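Local coordinates for protein Dye-decolorizing peroxidase (Irpex lacteus, PDB 7D8M) that binds heme b and, as a DyP-type peroxidase, probably uses hydrogen peroxide to oxidise dyes and related substrates, at residues D15-M20 with I196-R201; V82-D85 with A90-D93; N232-D237 with F422-V427; F375-W380 with P400-G405. One frame throughout, in Å; residues are numbered along the deposited sequence.

Contact 1: residues D15-M20 with I196-R201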
loop_
_atom_site.group_PDB
_atom_site.type_symbol
_atom_site.label_atom_id
_atom_site.label_comp_id
_atom_site.label_asym_id
_atom_site.label_seq_id
_atom_site.Cartn_x
_atom_site.Cartn_y
_atom_site.Cartn_z
ATOM N N ASP A 15 7.145 10.837 -3.414
ATOM C CA ASP A 15 6.066 9.951 -2.979
ATOM C C ASP A 15 6.585 8.705 -2.272
ATOM O O ASP A 15 5.816 8.044 -1.560
ATOM C CB ASP A 15 5.183 9.549 -4.161
ATOM C CG ASP A 15 3.858 8.956 -3.716
ATOM O OD1 ASP A 15 3.103 9.665 -3.020
ATOM O OD2 ASP A 15 3.576 7.779 -4.050
ATOM N N ILE A 16 7.869 8.381 -2.426
ATOM C CA ILE A 16 8.412 7.171 -1.813
ATOM C C ILE A 16 8.401 7.280 -0.296
ATOM O O ILE A 16 7.960 6.362 0.415
ATOM C CB ILE A 16 9.836 6.897 -2.327
ATOM C CG1 ILE A 16 9.864 6.832 -3.861
ATOM C CG2 ILE A 16 10.400 5.624 -1.657
ATOM C CD1 ILE A 16 11.275 6.820 -4.462
ATOM N N LEU A 17 8.922 8.384 0.228
ATOM C CA LEU A 17 9.286 8.436 1.638
ATOM C C LEU A 17 8.282 9.196 2.482
ATOM O O LEU A 17 7.951 8.757 3.587
ATOM C CB LEU A 17 10.668 9.065 1.816
ATOM C CG LEU A 17 11.195 9.180 3.247
ATOM C CD1 LEU A 17 11.296 7.802 3.887
ATOM C CD2 LEU A 17 12.546 9.873 3.248
ATOM N N VAL A 18 7.791 10.324 1.990
ATOM C CA VAL A 18 6.836 11.117 2.742
ATOM C C VAL A 18 5.437 10.992 2.184
ATOM O O VAL A 18 4.469 11.180 2.940
ATOM C CB VAL A 18 7.267 12.596 2.808
ATOM C CG1 VAL A 18 8.588 12.698 3.536
ATOM C CG2 VAL A 18 7.391 13.193 1.415
ATOM N N GLY A 19 5.291 10.619 0.924
ATOM C CA GLY A 19 3.982 10.658 0.314
ATOM C C GLY A 19 3.658 12.045 -0.197
ATOM O O GLY A 19 4.096 13.065 0.347
ATOM N N MET A 20 2.874 12.076 -1.274
ATOM C CA MET A 20 2.432 13.343 -1.843
ATOM C C MET A 20 1.451 14.061 -0.924
ATOM O O MET A 20 1.413 15.292 -0.904
ATOM C CB MET A 20 1.810 13.101 -3.218
ATOM C CG MET A 20 2.827 12.747 -4.285
ATOM S SD MET A 20 2.131 12.758 -5.956
ATOM C CE MET A 20 3.592 12.272 -6.875
ATOM N N ILE A 196 16.085 -0.987 3.267
ATOM C CA ILE A 196 14.838 -1.735 3.149
ATOM C C ILE A 196 13.867 -0.994 2.247
ATOM O O ILE A 196 13.002 -1.612 1.616
ATOM C CB ILE A 196 14.232 -2.001 4.544
ATOM C CG1 ILE A 196 15.229 -2.749 5.428
ATOM C CG2 ILE A 196 12.932 -2.811 4.456
ATOM C CD1 ILE A 196 15.717 -4.058 4.832
ATOM N N ILE A 197 13.998 0.325 2.150
ATOM C CA ILE A 197 13.134 1.140 1.309
ATOM C C ILE A 197 13.824 1.539 0.009
ATOM O O ILE A 197 13.210 1.494 -1.059
ATOM C CB ILE A 197 12.663 2.392 2.082
ATOM C CG1 ILE A 197 11.899 2.002 3.356
ATOM C CG2 ILE A 197 11.866 3.341 1.159
ATOM C CD1 ILE A 197 10.843 0.890 3.174
ATOM N N PHE A 198 15.091 1.946 0.088
ATOM C CA PHE A 198 15.806 2.543 -1.034
ATOM C C PHE A 198 16.865 1.578 -1.545
ATOM O O PHE A 198 17.761 1.178 -0.791
ATOM C CB PHE A 198 16.460 3.862 -0.625
ATOM C CG PHE A 198 15.487 4.922 -0.212
ATOM C CD1 PHE A 198 14.667 5.533 -1.146
ATOM C CD2 PHE A 198 15.400 5.316 1.113
ATOM C CE1 PHE A 198 13.773 6.512 -0.766
ATOM C CE2 PHE A 198 14.511 6.287 1.495
ATOM C CZ PHE A 198 13.696 6.889 0.552
ATOM N N THR A 199 16.777 1.231 -2.825
ATOM C CA THR A 199 17.781 0.368 -3.430
ATOM C C THR A 199 19.153 1.031 -3.376
ATOM O O THR A 199 19.286 2.243 -3.564
ATOM C CB THR A 199 17.402 0.054 -4.878
ATOM O OG1 THR A 199 17.156 1.282 -5.578
ATOM C CG2 THR A 199 16.143 -0.816 -4.918
ATOM N N GLY A 200 20.175 0.229 -3.081
ATOM C CA GLY A 200 21.536 0.705 -3.023
ATOM C C GLY A 200 21.958 1.305 -1.704
ATOM O O GLY A 200 23.153 1.557 -1.520
ATOM N N ARG A 201 21.031 1.539 -0.774
ATOM C CA ARG A 201 21.371 2.123 0.517
ATOM C C ARG A 201 21.630 1.022 1.552
ATOM O O ARG A 201 21.590 -0.173 1.251
ATOM C CB ARG A 201 20.277 3.090 0.976
ATOM C CG ARG A 201 20.196 4.369 0.153
ATOM C CD ARG A 201 21.517 5.142 0.174
ATOM N NE ARG A 201 21.479 6.311 -0.703
ATOM C CZ ARG A 201 22.446 7.222 -0.778
ATOM N NH1 ARG A 201 23.531 7.100 -0.028
ATOM N NH2 ARG A 201 22.335 8.251 -1.608
#
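Ile197 and Phe198 meet Ile16 and Leu17 in a buried, purely apolar contact between short helices 14-17 and 194-197. The first belongs to the N-terminal dimeric alpha+beta barrel domain of the DyP family; the second leads, by way of a loop, toward strand 217-226 of the other four-stranded antiparallel sheet. At Ile197 the branch methyl CG2 does the touching, lying 3.9 Å from CG2 of Ile16 as the two side chains run past each other in opposite senses. That same Ile197 methyl sits over the centre of one face of the Phe198 ring, so it fills the angle between this ring and Ile16. Phe198 follows with its CG anti to the carbonyl carbon (chi1 -63°), which carries the far end of the ring to the helix. Its CE1 is 3.6 Å from Ile16 CG2, while CZ has Leu17 CB near the ring plane, at the edge, 3.9 Å away. Ile334 of strand 334-340 touches both Leu17 and Ile197 and so extends the apolar cluster. Beyond the ring the chain turns back in a type II beta turn, Gly200 taking its positive phi, closed by Arg201 N to Phe198 O at 3.3 Å.

Contact 2: residues V82-D85 with A90-D93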
loop_
_atom_site.group_PDB
_atom_site.type_symbol
_atom_site.label_atom_id
_atom_site.label_comp_id
_atom_site.label_asym_id
_atom_site.label_seq_id
_atom_site.Cartn_x
_atom_site.Cartn_y
_atom_site.Cartn_z
ATOM N N VAL A 82 16.949 -0.061 -21.558
ATOM C CA VAL A 82 17.654 -0.049 -20.285
ATOM C C VAL A 82 17.665 -1.479 -19.762
ATOM O O VAL A 82 16.621 -2.142 -19.735
ATOM C CB VAL A 82 16.986 0.913 -19.285
ATOM C CG1 VAL A 82 17.602 0.766 -17.898
ATOM C CG2 VAL A 82 17.083 2.365 -19.781
ATOM N N THR A 83 18.844 -1.966 -19.379
ATOM C CA THR A 83 18.960 -3.340 -18.920
ATOM C C THR A 83 18.356 -3.474 -17.525
ATOM O O THR A 83 18.616 -2.652 -16.640
ATOM C CB THR A 83 20.423 -3.784 -18.918
ATOM O OG1 THR A 83 21.001 -3.554 -20.216
ATOM C CG2 THR A 83 20.512 -5.263 -18.604
ATOM N N ASP A 84 17.530 -4.494 -17.334
ATOM C CA ASP A 84 16.988 -4.782 -16.005
ATOM C C ASP A 84 18.007 -5.636 -15.265
ATOM O O ASP A 84 17.981 -6.863 -15.315
ATOM C CB ASP A 84 15.631 -5.465 -16.109
ATOM C CG ASP A 84 15.035 -5.804 -14.745
ATOM O OD1 ASP A 84 15.702 -5.564 -13.712
ATOM O OD2 ASP A 84 13.895 -6.314 -14.717
ATOM N N ASP A 85 18.929 -4.975 -14.566
ATOM C CA ASP A 85 19.891 -5.660 -13.715
ATOM C C ASP A 85 19.627 -5.380 -12.236
ATOM O O ASP A 85 20.550 -5.376 -11.422
ATOM C CB ASP A 85 21.327 -5.283 -14.096
ATOM C CG ASP A 85 21.542 -3.772 -14.229
ATOM O OD1 ASP A 85 20.637 -2.988 -13.872
ATOM O OD2 ASP A 85 22.634 -3.365 -14.690
ATOM N N ALA A 90 10.352 -10.627 -8.840
ATOM C CA ALA A 90 8.971 -10.186 -9.037
ATOM C C ALA A 90 8.897 -9.048 -10.048
ATOM O O ALA A 90 8.087 -9.083 -10.983
ATOM C CB ALA A 90 8.348 -9.753 -7.704
ATOM N N PHE A 91 9.725 -8.018 -9.864
ATOM C CA PHE A 91 9.705 -6.878 -10.779
ATOM C C PHE A 91 9.903 -7.330 -12.218
ATOM O O PHE A 91 9.193 -6.885 -13.127
ATOM C CB PHE A 91 10.786 -5.865 -10.405
ATOM C CG PHE A 91 10.937 -4.739 -11.418
ATOM C CD1 PHE A 91 9.962 -3.751 -11.525
ATOM C CD2 PHE A 91 12.038 -4.685 -12.270
ATOM C CE1 PHE A 91 10.079 -2.708 -12.460
ATOM C CE2 PHE A 91 12.159 -3.644 -13.219
ATOM C CZ PHE A 91 11.189 -2.656 -13.307
ATOM N N SER A 92 10.880 -8.211 -12.442
ATOM C CA SER A 92 11.195 -8.629 -13.801
ATOM C C SER A 92 10.064 -9.445 -14.399
ATOM O O SER A 92 9.803 -9.351 -15.606
ATOM C CB SER A 92 12.497 -9.423 -13.810
ATOM O OG SER A 92 13.548 -8.666 -13.229
ATOM N N ASP A 93 9.371 -10.225 -13.567
ATOM C CA ASP A 93 8.252 -11.034 -14.034
ATOM C C ASP A 93 7.064 -10.176 -14.447
ATOM O O ASP A 93 6.314 -10.549 -15.362
ATOM C CB ASP A 93 7.808 -12.002 -12.929
ATOM C CG ASP A 93 8.620 -13.288 -12.900
ATOM O OD1 ASP A 93 9.412 -13.523 -13.840
ATOM O OD2 ASP A 93 8.465 -14.062 -11.924
HETATM O O HOH W 1 14.866 -6.814 -11.586
#
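Asp84 reaches across to Phe91 and Ser92 on helix 89-93, and its carboxylate makes the whole of the contact. From CB the chain extends with CG anti to the backbone N (chi1 179°), which sends the carboxylate straight at the helix. CG itself comes 3.9 Å from Phe91 CE2. OD1 takes the hydrogen bond from Leu86 N, two residues on, which makes an Asx turn, and it is also 2.6 Å from a water that in turn lies 2.8 Å from Ser92 OG. This water sits in the plane of the Phe91 ring, at its edge. Asp84 sits in the loop after helix 74-79 and reaches on to helix 89-93, within the DyP alpha+beta barrel domain; the chain bends sharply here, since Asp84 is the centre of an inverse gamma turn. OD2 goes further: it is 2.8 Å from Ser92 OG, whose proton may instead go to Asp88 O, one helical turn back, and it is hydrogen-bonded to His74 ND1. The same OD2 passes obliquely by the Phe91 ring, 3.5 Å from CD2, with the carboxylate and ring planes 70° apart. With an alanine here, His74 ND1 would probably lose its carboxylate acceptor, Leu86 N its side-chain bond and Ser92 OG its carboxylate neighbour, setting the loop free to shift off the helix. The Phe91 ring is meanwhile packed edge-to-face against Phe77 of helix 74-79, which Asp84 also touches.

Contact 3: residues N232-D237 with F422-V427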
loop_
_atom_site.group_PDB
_atom_site.type_symbol
_atom_site.label_atom_id
_atom_site.label_comp_id
_atom_site.label_asym_id
_atom_site.label_seq_id
_atom_site.Cartn_x
_atom_site.Cartn_y
_atom_site.Cartn_z
ATOM N N ASN A 232 -20.301 -4.278 5.509
ATOM C CA ASN A 232 -21.138 -3.834 6.623
ATOM C C ASN A 232 -22.219 -4.860 6.962
ATOM O O ASN A 232 -22.469 -5.138 8.139
ATOM C CB ASN A 232 -21.773 -2.482 6.299
ATOM C CG ASN A 232 -20.773 -1.350 6.360
ATOM O OD1 ASN A 232 -19.774 -1.437 7.069
ATOM N ND2 ASN A 232 -21.037 -0.278 5.619
ATOM N N LYS A 233 -22.872 -5.430 5.944
ATOM C CA LYS A 233 -23.908 -6.437 6.186
ATOM C C LYS A 233 -23.325 -7.684 6.844
ATOM O O LYS A 233 -23.957 -8.291 7.723
ATOM C CB LYS A 233 -24.599 -6.777 4.856
ATOM C CG LYS A 233 -25.657 -7.891 4.909
ATOM C CD LYS A 233 -26.823 -7.501 5.796
ATOM C CE LYS A 233 -27.930 -8.552 5.761
ATOM N NZ LYS A 233 -28.629 -8.639 7.081
ATOM N N TYR A 234 -22.106 -8.067 6.457
ATOM C CA TYR A 234 -21.473 -9.250 7.037
ATOM C C TYR A 234 -21.221 -9.087 8.533
ATOM O O TYR A 234 -21.496 -10.000 9.329
ATOM C CB TYR A 234 -20.157 -9.559 6.327
ATOM C CG TYR A 234 -19.477 -10.753 6.952
ATOM C CD1 TYR A 234 -19.975 -12.030 6.752
ATOM C CD2 TYR A 234 -18.371 -10.601 7.779
ATOM C CE1 TYR A 234 -19.369 -13.140 7.339
ATOM C CE2 TYR A 234 -17.764 -11.698 8.377
ATOM C CZ TYR A 234 -18.269 -12.967 8.153
ATOM O OH TYR A 234 -17.677 -14.074 8.738
ATOM N N VAL A 235 -20.651 -7.949 8.935
ATOM C CA VAL A 235 -20.292 -7.800 10.344
ATOM C C VAL A 235 -21.537 -7.578 11.189
ATOM O O VAL A 235 -21.592 -8.009 12.354
ATOM C CB VAL A 235 -19.262 -6.668 10.535
ATOM C CG1 VAL A 235 -17.931 -7.035 9.858
ATOM C CG2 VAL A 235 -19.794 -5.342 10.000
ATOM N N LEU A 236 -22.558 -6.922 10.630
ATOM C CA LEU A 236 -23.846 -6.845 11.323
ATOM C C LEU A 236 -24.434 -8.233 11.534
ATOM O O LEU A 236 -24.860 -8.574 12.645
ATOM C CB LEU A 236 -24.818 -5.961 10.537
ATOM C CG LEU A 236 -24.665 -4.461 10.819
ATOM C CD1 LEU A 236 -25.416 -3.580 9.804
ATOM C CD2 LEU A 236 -25.118 -4.165 12.254
ATOM N N ASP A 237 -24.454 -9.054 10.480
ATOM C CA ASP A 237 -25.035 -10.390 10.559
ATOM C C ASP A 237 -24.276 -11.302 11.512
ATOM O O ASP A 237 -24.839 -12.299 11.975
ATOM C CB ASP A 237 -25.064 -11.054 9.185
ATOM C CG ASP A 237 -26.155 -10.504 8.282
ATOM O OD1 ASP A 237 -27.017 -9.721 8.753
ATOM O OD2 ASP A 237 -26.140 -10.867 7.086
ATOM N N PHE A 422 -14.658 -17.991 11.065
ATOM C CA PHE A 422 -15.422 -17.022 10.291
ATOM C C PHE A 422 -15.053 -17.206 8.830
ATOM O O PHE A 422 -13.878 -17.087 8.469
ATOM C CB PHE A 422 -15.121 -15.584 10.722
ATOM C CG PHE A 422 -15.698 -15.218 12.056
ATOM C CD1 PHE A 422 -15.031 -15.549 13.226
ATOM C CD2 PHE A 422 -16.905 -14.545 12.140
ATOM C CE1 PHE A 422 -15.562 -15.212 14.456
ATOM C CE2 PHE A 422 -17.445 -14.207 13.374
ATOM C CZ PHE A 422 -16.769 -14.539 14.532
ATOM N N THR A 423 -16.041 -17.510 7.997
ATOM C CA THR A 423 -15.845 -17.546 6.552
ATOM C C THR A 423 -16.306 -16.195 6.024
ATOM O O THR A 423 -17.506 -15.928 5.906
ATOM C CB THR A 423 -16.597 -18.698 5.906
ATOM O OG1 THR A 423 -16.104 -19.929 6.443
ATOM C CG2 THR A 423 -16.369 -18.683 4.400
ATOM N N VAL A 424 -15.341 -15.336 5.735
ATOM C CA VAL A 424 -15.612 -13.946 5.392
ATOM C C VAL A 424 -15.786 -13.849 3.882
ATOM O O VAL A 424 -14.915 -14.311 3.131
ATOM C CB VAL A 424 -14.478 -13.045 5.901
ATOM C CG1 VAL A 424 -14.854 -11.573 5.770
ATOM C CG2 VAL A 424 -14.129 -13.435 7.353
ATOM N N PRO A 425 -16.903 -13.308 3.398
ATOM C CA PRO A 425 -17.049 -13.097 1.957
ATOM C C PRO A 425 -15.941 -12.195 1.451
ATOM O O PRO A 425 -15.353 -11.411 2.199
ATOM C CB PRO A 425 -18.418 -12.424 1.828
ATOM C CG PRO A 425 -18.650 -11.795 3.163
ATOM C CD PRO A 425 -18.014 -12.714 4.158
ATOM N N GLN A 426 -15.629 -12.336 0.175
ATOM C CA GLN A 426 -14.607 -11.489 -0.415
ATOM C C GLN A 426 -15.151 -10.063 -0.487
ATOM O O GLN A 426 -16.131 -9.802 -1.190
ATOM C CB GLN A 426 -14.229 -12.034 -1.787
ATOM C CG GLN A 426 -13.194 -11.223 -2.536
ATOM C CD GLN A 426 -12.583 -12.023 -3.667
ATOM O OE1 GLN A 426 -13.280 -12.416 -4.608
ATOM N NE2 GLN A 426 -11.283 -12.291 -3.572
ATOM N N VAL A 427 -14.553 -9.146 0.275
ATOM C CA VAL A 427 -14.973 -7.745 0.263
ATOM C C VAL A 427 -13.978 -6.847 -0.453
ATOM O O VAL A 427 -14.277 -5.657 -0.673
ATOM C CB VAL A 427 -15.220 -7.224 1.691
ATOM C CG1 VAL A 427 -16.401 -7.961 2.321
ATOM C CG2 VAL A 427 -13.967 -7.400 2.528
HETATM O O HOH W 2 -18.777 -16.392 8.715
#
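Tyr234 lies across the chain from Phe422 to Pro425 and is the one residue of 232-237 to make this contact. With CG anti to the backbone N (chi1 178°), its ring leaves the helix toward the opposing segment and meets Pro425, Val424 and Phe422 in turn toward its hydroxyl. Over one face, displaced toward the rim, comes CD of Pro425. It forms a CH-pi contact 3.6 Å from the ring centroid and 24° off the normal, a close fit in which CD is 3.3 Å from Tyr234 CD1. The Val424 side chain crosses that of Tyr234 at about a right angle: its CG1, anti to the backbone N (chi1 -170°), is 3.9 Å from Tyr234 CE2, while CG2 stands near the hydroxyl. The phenol oxygen goes on to the edge of the Phe422 ring, in its plane and 3.5 Å from Phe422 CD2. A polar link accompanies this packing, because a water 2.6 Å from Tyr234 OH donates to Thr423 O at 3.1 Å, joining the hydroxyl to the backbone of strand 421-423. Elsewhere on the helix Lys233 NZ bridges to the syn lone pair of Asp237 OD1, one turn further on, at 2.6 Å. In the fold, the contact lays helix 228-237 against the link between strand 421-423, paired with 409-411, and strand 428-438. Met260 of helix 249-261 touches both Val235 and Val424, so a second helix packs against the two partners.

Contact 4: residues F375-W380 with P400-G405. With HEM (protoporphyrin IX containing Fe), chain B.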
loop_
_atom_site.group_PDB
_atom_site.type_symbol
_atom_site.label_atom_id
_atom_site.label_comp_id
_atom_site.label_asym_id
_atom_site.label_seq_id
_atom_site.Cartn_x
_atom_site.Cartn_y
_atom_site.Cartn_z
ATOM N N PHE A 375 5.561 -10.402 0.187
ATOM C CA PHE A 375 5.637 -11.229 1.389
ATOM C C PHE A 375 4.415 -11.015 2.276
ATOM O O PHE A 375 3.820 -11.977 2.786
ATOM C CB PHE A 375 6.925 -10.893 2.152
ATOM C CG PHE A 375 7.482 -12.035 2.965
ATOM C CD1 PHE A 375 8.065 -13.127 2.345
ATOM C CD2 PHE A 375 7.447 -11.998 4.354
ATOM C CE1 PHE A 375 8.590 -14.172 3.095
ATOM C CE2 PHE A 375 7.967 -13.040 5.113
ATOM C CZ PHE A 375 8.538 -14.125 4.481
ATOM N N GLN A 376 4.041 -9.749 2.482
ATOM C CA GLN A 376 2.878 -9.423 3.298
ATOM C C GLN A 376 1.623 -10.073 2.739
ATOM O O GLN A 376 0.797 -10.609 3.495
ATOM C CB GLN A 376 2.708 -7.902 3.378
ATOM C CG GLN A 376 3.808 -7.177 4.159
ATOM C CD GLN A 376 3.828 -5.676 3.874
ATOM O OE1 GLN A 376 2.884 -5.135 3.305
ATOM N NE2 GLN A 376 4.907 -5.010 4.251
ATOM N N GLN A 377 1.485 -10.080 1.412
ATOM C CA GLN A 377 0.322 -10.695 0.784
ATOM C C GLN A 377 0.419 -12.219 0.798
ATOM O O GLN A 377 -0.448 -12.900 1.356
ATOM C CB GLN A 377 0.163 -10.171 -0.654
ATOM C CG GLN A 377 -1.084 -10.675 -1.351
ATOM C CD GLN A 377 -2.354 -10.057 -0.794
ATOM O OE1 GLN A 377 -2.587 -8.853 -0.939
ATOM N NE2 GLN A 377 -3.190 -10.881 -0.164
ATOM N N GLN A 378 1.483 -12.773 0.210
ATOM C CA GLN A 378 1.532 -14.219 -0.012
ATOM C C GLN A 378 1.978 -14.993 1.230
ATOM O O GLN A 378 1.335 -15.973 1.613
ATOM C CB GLN A 378 2.453 -14.561 -1.184
ATOM C CG GLN A 378 2.626 -16.087 -1.351
ATOM C CD GLN A 378 3.601 -16.458 -2.457
ATOM O OE1 GLN A 378 4.683 -15.867 -2.578
ATOM N NE2 GLN A 378 3.227 -17.446 -3.267
ATOM N N ALA A 379 3.100 -14.608 1.840
ATOM C CA ALA A 379 3.640 -15.395 2.942
ATOM C C ALA A 379 2.848 -15.222 4.231
ATOM O O ALA A 379 2.944 -16.076 5.118
ATOM C CB ALA A 379 5.101 -15.029 3.202
ATOM N N TRP A 380 2.074 -14.143 4.357
ATOM C CA TRP A 380 1.448 -13.790 5.626
ATOM C C TRP A 380 -0.069 -13.740 5.498
ATOM O O TRP A 380 -0.756 -14.578 6.092
ATOM C CB TRP A 380 2.027 -12.467 6.121
ATOM C CG TRP A 380 3.439 -12.592 6.590
ATOM C CD1 TRP A 380 4.145 -13.752 6.770
ATOM C CD2 TRP A 380 4.316 -11.527 6.964
ATOM N NE1 TRP A 380 5.408 -13.469 7.224
ATOM C CE2 TRP A 380 5.537 -12.113 7.362
ATOM C CE3 TRP A 380 4.184 -10.133 7.015
ATOM C CZ2 TRP A 380 6.624 -11.355 7.795
ATOM C CZ3 TRP A 380 5.267 -9.379 7.449
ATOM C CH2 TRP A 380 6.471 -9.998 7.840
ATOM N N PRO A 400 -8.497 -11.627 7.264
ATOM C CA PRO A 400 -9.913 -11.498 6.904
ATOM C C PRO A 400 -10.216 -10.263 6.073
ATOM O O PRO A 400 -11.349 -10.118 5.600
ATOM C CB PRO A 400 -10.606 -11.442 8.271
ATOM C CG PRO A 400 -9.575 -10.795 9.151
ATOM C CD PRO A 400 -8.261 -11.343 8.691
ATOM N N VAL A 401 -9.237 -9.392 5.853
ATOM C CA VAL A 401 -9.423 -8.224 4.998
ATOM C C VAL A 401 -8.897 -8.556 3.603
ATOM O O VAL A 401 -9.674 -8.634 2.647
ATOM C CB VAL A 401 -8.745 -6.981 5.611
ATOM C CG1 VAL A 401 -8.927 -5.715 4.735
ATOM C CG2 VAL A 401 -9.299 -6.734 7.016
ATOM N N ILE A 402 -7.596 -8.819 3.481
ATOM C CA ILE A 402 -6.957 -8.976 2.178
ATOM C C ILE A 402 -6.616 -10.418 1.831
ATOM O O ILE A 402 -6.148 -10.665 0.711
ATOM C CB ILE A 402 -5.692 -8.102 2.065
ATOM C CG1 ILE A 402 -4.655 -8.520 3.114
ATOM C CG2 ILE A 402 -6.064 -6.622 2.161
ATOM C CD1 ILE A 402 -3.206 -8.105 2.773
ATOM N N GLY A 403 -6.826 -11.380 2.729
ATOM C CA GLY A 403 -6.394 -12.742 2.440
ATOM C C GLY A 403 -7.152 -13.337 1.263
ATOM O O GLY A 403 -8.365 -13.177 1.133
ATOM N N GLN A 404 -6.419 -14.014 0.380
ATOM C CA GLN A 404 -7.025 -14.675 -0.776
ATOM C C GLN A 404 -6.294 -15.981 -1.047
ATOM O O GLN A 404 -5.345 -16.346 -0.351
ATOM C CB GLN A 404 -6.945 -13.858 -2.076
ATOM C CG GLN A 404 -6.851 -12.369 -2.002
ATOM C CD GLN A 404 -6.800 -11.779 -3.412
ATOM O OE1 GLN A 404 -7.810 -11.295 -3.931
ATOM N NE2 GLN A 404 -5.630 -11.839 -4.040
ATOM N N GLY A 405 -6.673 -16.619 -2.160
ATOM C CA GLY A 405 -5.974 -17.768 -2.693
ATOM C C GLY A 405 -6.476 -19.102 -2.187
ATOM O O GLY A 405 -6.183 -20.134 -2.806
HETATM C CHA HEM B . -2.615 -1.224 7.696
HETATM C CHB HEM B . -6.815 -1.167 5.271
HETATM C CHC HEM B . -4.665 -3.460 1.564
HETATM C CHD HEM B . -0.622 -3.952 4.197
HETATM C C1A HEM B . -3.930 -0.985 7.365
HETATM C C2A HEM B . -4.890 -0.236 8.153
HETATM C C3A HEM B . -6.048 -0.212 7.469
HETATM C C4A HEM B . -5.856 -0.943 6.235
HETATM C CMA HEM B . -7.375 0.455 7.876
HETATM C CAA HEM B . -4.587 0.416 9.529
HETATM C CBA HEM B . -4.057 1.836 9.337
HETATM C CGA HEM B . -2.549 1.893 9.484
HETATM O O1A HEM B . -1.995 1.154 10.332
HETATM O O2A HEM B . -1.896 2.704 8.770
HETATM C C1B HEM B . -6.579 -1.749 4.049
HETATM C C2B HEM B . -7.535 -1.821 2.967
HETATM C C3B HEM B . -6.940 -2.467 1.946
HETATM C C4B HEM B . -5.593 -2.803 2.348
HETATM C CMB HEM B . -8.985 -1.264 3.064
HETATM C CAB HEM B . -7.487 -2.800 0.536
HETATM C CBB HEM B . -8.531 -2.173 -0.017
HETATM C C1C HEM B . -3.403 -3.864 1.965
HETATM C C2C HEM B . -2.484 -4.711 1.224
HETATM C C3C HEM B . -1.358 -4.841 1.955
HETATM C C4C HEM B . -1.547 -4.097 3.186
HETATM C CMC HEM B . -2.804 -5.295 -0.174
HETATM C CAC HEM B . -0.066 -5.645 1.655
HETATM C CBC HEM B . -0.035 -6.701 0.824
HETATM C C1D HEM B . -0.769 -3.155 5.312
HETATM C C2D HEM B . 0.272 -2.764 6.250
HETATM C C3D HEM B . -0.280 -2.021 7.211
HETATM C C4D HEM B . -1.697 -1.904 6.923
HETATM C CMD HEM B . 1.761 -3.139 6.182
HETATM C CAD HEM B . 0.458 -1.406 8.417
HETATM C CBD HEM B . 0.457 -2.429 9.557
HETATM C CGD HEM B . 1.256 -1.943 10.747
HETATM O O1D HEM B . 0.800 -2.166 11.899
HETATM O O2D HEM B . 2.340 -1.324 10.554
HETATM N NA HEM B . -4.554 -1.406 6.212
HETATM N NB HEM B . -5.398 -2.356 3.643
HETATM N NC HEM B . -2.800 -3.523 3.153
HETATM N ND HEM B . -1.960 -2.597 5.743
HETATM FE FE HEM B . -3.739 -2.619 4.734
#
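Gln377 gives Ile402 a hydrogen bond, NE2 to the carbonyl O at 3.1 Å with an N-H...O angle of 154°. The carbonyl lies close to the plane of the Gln377 amide, whereas the donor sits 51° above the carbonyl plane and so misses the lone pairs. NE2 also bonds Asn382 OD1, which takes a further hydrogen bond from Gln404 N, so Asn382 OD1, just after the helix, links the Gln377 amide to a second point of the loop. The bend of the glutamine at chi2 (71°) turns the amide toward the loop. Packing adds the rest: Gln377 OE1 is 3.8 Å from CD1 of Ile402, and Gln404 CG lies beside NE2. Both partners line the heme pocket, where Ile402 also touches His312, the axial ligand, placing the loop on the proximal side. A leucine in place of Gln377 would probably leave Ile402 O and Asn382 OD1 without this donor and the loop less firmly tied to the helix. Against the porphyrin the contacts are van der Waals. Ile402 holds CG1 in the crowded position between its backbone N and carbonyl carbon, and its CG2 comes 3.5 Å from CHC of the heme while CD1 lies 3.8 Å from C2C. Gln377 OE1 is 3.6 Å from the methyl CMC, and its CB is 3.8 Å from the vinyl carbon CBC.

In the fold
From the N terminus, contact 1 opens at helix 14-17 and closes a long loop at 196-201, bringing the first alpha+beta domain up to the segment that leads into the second sheet. Contact 2 is nested inside that loop, a short closure of the loop after helix 74-79 onto helix 89-93. The chain then passes into the second half, and contact 3 opens at helix 228-237, after contact 1 has closed, to end at 422-427, which starts in strand 421-423. Contact 4, at the heme, is nested within it, and no pair crosses. Contacts 3 and 4 touch, through Val424 with Pro400 and Gln426 with Gln404; contacts 1 and 3 lie on opposite sides of the chain's centre.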